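Local structure of nitrite oxidoreductase subunit C (Kuenenia stuttgartiensis, 7B04) at residues E40-Y53 with I309-W321. The protein binds a b-type heme and probably carries electrons as the heme subunit of the nitrite oxidoreductase complex of an anammox bacterium. Residues are numbered along the deposited sequence; the frame is centred on the assembly and turned at random. Where two conformers were deposited one is given.
Sequences EELTPAKEVLNVKY and IQWHPLSLERIAW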
# COMPACT_ATOMS: atom_id res chain seq x y z
N GLU C 40 -54.44 3.11 -33.01
CA GLU C 40 -54.81 4.14 -32.05
C GLU C 40 -53.74 5.21 -31.96
O GLU C 40 -54.05 6.40 -31.79
CB GLU C 40 -55.07 3.51 -30.67
CG GLU C 40 -55.27 4.52 -29.55
CD GLU C 40 -56.27 4.06 -28.50
OE1 GLU C 40 -56.54 2.85 -28.43
OE2 GLU C 40 -56.78 4.92 -27.75
N GLU C 41 -52.47 4.81 -32.08
CA GLU C 41 -51.37 5.76 -32.05
C GLU C 41 -51.31 6.62 -33.31
O GLU C 41 -50.93 7.80 -33.23
CB GLU C 41 -50.06 4.98 -31.88
CG GLU C 41 -49.92 4.31 -30.52
CD GLU C 41 -48.65 3.49 -30.40
OE1 GLU C 41 -48.67 2.30 -30.78
OE2 GLU C 41 -47.64 4.04 -29.93
N LEU C 42 -51.65 6.06 -34.47
CA LEU C 42 -51.49 6.79 -35.73
C LEU C 42 -52.59 7.81 -36.00
O LEU C 42 -52.33 8.80 -36.70
CB LEU C 42 -51.36 5.80 -36.89
CG LEU C 42 -50.06 5.00 -36.76
CD1 LEU C 42 -49.89 4.00 -37.89
CD2 LEU C 42 -48.86 5.94 -36.66
N THR C 43 -53.80 7.60 -35.50
CA THR C 43 -54.85 8.60 -35.72
C THR C 43 -54.72 9.74 -34.72
O THR C 43 -54.64 9.48 -33.51
CB THR C 43 -56.25 7.98 -35.61
OG1 THR C 43 -56.63 7.91 -34.23
CG2 THR C 43 -56.27 6.59 -36.20
N PRO C 44 -54.68 10.99 -35.17
CA PRO C 44 -54.54 12.11 -34.22
C PRO C 44 -55.75 12.22 -33.31
O PRO C 44 -56.85 11.75 -33.61
CB PRO C 44 -54.41 13.33 -35.13
CG PRO C 44 -53.97 12.79 -36.45
CD PRO C 44 -54.64 11.45 -36.56
N ALA C 45 -55.53 12.86 -32.16
CA ALA C 45 -56.62 13.14 -31.23
C ALA C 45 -57.61 14.12 -31.84
O ALA C 45 -57.33 14.80 -32.83
CB ALA C 45 -56.07 13.69 -29.92
N LYS C 46 -58.80 14.19 -31.24
CA LYS C 46 -59.87 15.00 -31.81
C LYS C 46 -59.94 16.41 -31.23
O LYS C 46 -60.28 17.35 -31.96
CB LYS C 46 -61.22 14.30 -31.62
CG LYS C 46 -61.35 13.00 -32.39
N GLU C 47 -59.64 16.59 -29.95
CA GLU C 47 -59.66 17.92 -29.36
C GLU C 47 -58.45 18.71 -29.82
O GLU C 47 -57.32 18.21 -29.82
CB GLU C 47 -59.72 17.85 -27.84
CG GLU C 47 -60.06 19.19 -27.18
CD GLU C 47 -60.26 19.07 -25.68
OE1 GLU C 47 -60.71 20.06 -25.07
OE2 GLU C 47 -59.97 18.00 -25.12
N VAL C 48 -58.67 19.97 -30.18
CA VAL C 48 -57.64 20.81 -30.77
C VAL C 48 -57.14 21.81 -29.73
O VAL C 48 -57.92 22.39 -28.97
CB VAL C 48 -58.18 21.54 -32.02
CG1 VAL C 48 -57.14 22.50 -32.58
CG2 VAL C 48 -58.61 20.53 -33.07
N LEU C 49 -55.82 22.02 -29.72
CA LEU C 49 -55.19 23.01 -28.87
C LEU C 49 -55.10 24.30 -29.66
O LEU C 49 -54.42 24.36 -30.69
CB LEU C 49 -53.81 22.52 -28.42
CG LEU C 49 -53.07 23.24 -27.29
CD1 LEU C 49 -52.30 24.44 -27.82
CD2 LEU C 49 -54.01 23.67 -26.18
N ASN C 50 -55.78 25.34 -29.19
CA ASN C 50 -55.84 26.62 -29.88
C ASN C 50 -54.90 27.60 -29.21
O ASN C 50 -54.99 27.83 -27.99
CB ASN C 50 -57.27 27.15 -29.87
CG ASN C 50 -57.47 28.32 -30.81
OD1 ASN C 50 -56.58 28.66 -31.59
ND2 ASN C 50 -58.63 28.96 -30.73
N VAL C 51 -54.00 28.19 -29.99
CA VAL C 51 -53.07 29.19 -29.49
C VAL C 51 -53.76 30.54 -29.63
O VAL C 51 -53.95 31.04 -30.74
CB VAL C 51 -51.74 29.16 -30.26
CG1 VAL C 51 -50.78 30.17 -29.68
CG2 VAL C 51 -51.13 27.79 -30.21
N LYS C 52 -54.14 31.12 -28.49
CA LYS C 52 -54.88 32.37 -28.49
C LYS C 52 -53.94 33.55 -28.73
O LYS C 52 -52.87 33.64 -28.12
CB LYS C 52 -55.62 32.54 -27.16
CG LYS C 52 -56.52 33.76 -27.12
CD LYS C 52 -57.36 33.77 -25.86
CE LYS C 52 -58.12 35.08 -25.71
NZ LYS C 52 -59.14 35.24 -26.79
N TYR C 53 -54.34 34.45 -29.63
CA TYR C 53 -53.55 35.65 -29.88
C TYR C 53 -53.81 36.70 -28.81
O TYR C 53 -54.96 37.08 -28.57
CB TYR C 53 -53.87 36.21 -31.26
CG TYR C 53 -53.27 37.58 -31.46
CD1 TYR C 53 -51.90 37.72 -31.67
CD2 TYR C 53 -54.05 38.72 -31.38
CE1 TYR C 53 -51.34 38.97 -31.83
CE2 TYR C 53 -53.49 39.97 -31.54
CZ TYR C 53 -52.14 40.09 -31.77
OH TYR C 53 -51.58 41.33 -31.93
N ILE C 309 -49.94 8.95 -26.32
CA ILE C 309 -49.83 7.97 -27.39
C ILE C 309 -50.20 8.53 -28.74
O ILE C 309 -49.91 7.89 -29.76
CB ILE C 309 -50.67 6.71 -27.09
CG1 ILE C 309 -52.14 7.06 -26.90
CG2 ILE C 309 -50.13 5.99 -25.86
CD1 ILE C 309 -53.04 5.84 -26.83
N GLN C 310 -50.85 9.69 -28.79
CA GLN C 310 -51.40 10.22 -30.03
C GLN C 310 -50.86 11.61 -30.32
O GLN C 310 -50.52 12.37 -29.41
CB GLN C 310 -52.92 10.35 -29.94
CG GLN C 310 -53.65 9.14 -29.41
CD GLN C 310 -55.04 9.49 -28.90
OE1 GLN C 310 -55.44 10.65 -28.95
NE2 GLN C 310 -55.77 8.50 -28.41
N TRP C 311 -50.75 11.92 -31.61
CA TRP C 311 -50.54 13.30 -32.03
C TRP C 311 -51.75 14.14 -31.62
O TRP C 311 -52.90 13.69 -31.71
CB TRP C 311 -50.33 13.38 -33.54
CG TRP C 311 -48.97 12.93 -33.97
CD1 TRP C 311 -48.65 11.77 -34.61
CD2 TRP C 311 -47.74 13.64 -33.79
NE1 TRP C 311 -47.30 11.71 -34.84
CE2 TRP C 311 -46.71 12.85 -34.35
CE3 TRP C 311 -47.40 14.87 -33.22
CZ2 TRP C 311 -45.38 13.25 -34.34
CZ3 TRP C 311 -46.07 15.27 -33.21
CH2 TRP C 311 -45.08 14.46 -33.78
N HIS C 312 -51.50 15.36 -31.18
CA HIS C 312 -52.64 16.21 -30.87
C HIS C 312 -52.67 17.40 -31.82
O HIS C 312 -51.63 18.01 -32.10
CB HIS C 312 -52.57 16.72 -29.43
CG HIS C 312 -52.73 15.65 -28.40
ND1 HIS C 312 -53.97 15.20 -27.99
CD2 HIS C 312 -51.82 14.94 -27.69
CE1 HIS C 312 -53.81 14.25 -27.07
NE2 HIS C 312 -52.51 14.08 -26.88
N PRO C 313 -53.85 17.77 -32.34
CA PRO C 313 -53.91 18.89 -33.28
C PRO C 313 -53.62 20.21 -32.59
O PRO C 313 -53.92 20.40 -31.41
CB PRO C 313 -55.36 18.84 -33.79
CG PRO C 313 -55.83 17.46 -33.49
CD PRO C 313 -55.14 17.08 -32.22
N LEU C 314 -53.02 21.12 -33.34
CA LEU C 314 -52.66 22.44 -32.84
C LEU C 314 -53.03 23.46 -33.90
O LEU C 314 -52.71 23.28 -35.07
CB LEU C 314 -51.16 22.51 -32.53
CG LEU C 314 -50.57 23.91 -32.42
CD1 LEU C 314 -50.88 24.45 -31.06
CD2 LEU C 314 -49.07 23.91 -32.66
N SER C 315 -53.70 24.54 -33.48
CA SER C 315 -54.07 25.62 -34.38
C SER C 315 -53.61 26.95 -33.81
O SER C 315 -53.73 27.20 -32.61
CB SER C 315 -55.58 25.66 -34.62
OG SER C 315 -55.94 26.75 -35.44
N LEU C 316 -53.07 27.81 -34.68
CA LEU C 316 -52.66 29.15 -34.31
C LEU C 316 -53.66 30.16 -34.85
O LEU C 316 -54.02 30.12 -36.03
CB LEU C 316 -51.26 29.47 -34.84
CG LEU C 316 -50.08 29.01 -33.98
CD1 LEU C 316 -49.85 27.51 -34.10
CD2 LEU C 316 -48.82 29.78 -34.35
N GLU C 317 -54.12 31.06 -33.98
CA GLU C 317 -55.02 32.12 -34.39
C GLU C 317 -54.28 33.17 -35.22
O GLU C 317 -53.06 33.32 -35.12
CB GLU C 317 -55.67 32.79 -33.18
CG GLU C 317 -57.09 32.34 -32.87
CD GLU C 317 -57.45 32.53 -31.42
OE1 GLU C 317 -57.31 33.66 -30.91
OE2 GLU C 317 -57.90 31.55 -30.78
N ARG C 318 -55.03 33.90 -36.03
CA ARG C 318 -54.46 35.00 -36.79
C ARG C 318 -54.22 36.21 -35.87
O ARG C 318 -54.77 36.30 -34.77
CB ARG C 318 -55.37 35.40 -37.95
CG ARG C 318 -55.39 34.40 -39.09
CD ARG C 318 -56.79 34.25 -39.67
NE ARG C 318 -56.83 33.29 -40.77
CZ ARG C 318 -57.04 31.98 -40.62
NH1 ARG C 318 -57.06 31.19 -41.68
NH2 ARG C 318 -57.23 31.48 -39.41
N ILE C 319 -53.39 37.13 -36.34
CA ILE C 319 -53.04 38.31 -35.56
C ILE C 319 -54.12 39.37 -35.77
O ILE C 319 -54.52 39.66 -36.90
CB ILE C 319 -51.66 38.84 -35.97
CG1 ILE C 319 -50.57 37.81 -35.68
CG2 ILE C 319 -51.36 40.16 -35.25
CD1 ILE C 319 -49.24 38.15 -36.30
N ALA C 320 -54.59 39.95 -34.66
CA ALA C 320 -55.57 41.03 -34.70
C ALA C 320 -54.85 42.30 -35.14
O ALA C 320 -54.49 43.17 -34.34
CB ALA C 320 -56.25 41.21 -33.34
N TRP C 321 -54.63 42.41 -36.45
CA TRP C 321 -53.96 43.58 -37.01
C TRP C 321 -54.78 44.84 -36.78
O TRP C 321 -55.97 44.88 -37.09
CB TRP C 321 -53.71 43.38 -38.50
CG TRP C 321 -52.71 42.30 -38.79
CD1 TRP C 321 -52.96 41.08 -39.34
CD2 TRP C 321 -51.30 42.35 -38.54
NE1 TRP C 321 -51.80 40.37 -39.45
CE2 TRP C 321 -50.76 41.12 -38.96
CE3 TRP C 321 -50.45 43.31 -37.99
CZ2 TRP C 321 -49.41 40.83 -38.87
CZ3 TRP C 321 -49.10 43.02 -37.89
CH2 TRP C 321 -48.59 41.79 -38.33
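With chi1 of Y53 at 170°, its ring points away from its own backbone N and lies against residues 319-320: I319 CA sits over the centre of one face, a CH-pi contact 4.0 Å from the Y53 centroid, while A320 CB meets Y53 CE2. A flat aromatic suits this place because it can pack on backbone and small side chains alike. Chi1 of N50, -168°, carries its amide across the side chain of E317 at about a right angle, giving a weak bond from N50 ND2 to E317 OE2 (2.7 Å), for which an amide supplies the N-H; OE1 weakly accepts Y53 N, and the two-oxygen carboxylate thus spans both residues. Strands 49-53 and 312-316 run parallel, joined by L49 N to P313 O, S315 N to L49 O, V51 N to S315 O and E317 N to V51 O. Strand 312-316 also pairs antiparallel with 286-294 through its other edge, in a beta-rich fold consistent with the DOMON-like heme domain of ethylbenzene dehydrogenase relatives. L49, V51, L314 and L316 share the buried face, where L314 CD1 reaches both L49 CD1 and V51 CG2; beta-branched V51 suits an extended strand. P313 has no N-H to give the ladder; its CD faces E47 O and its CB packs on V48 CG2. Further toward the heme, A45 N donates to W311 O (2.8 Å), its small CB fitting against H312 ND1, and E41, close to the heme, forms a salt bridge with R154.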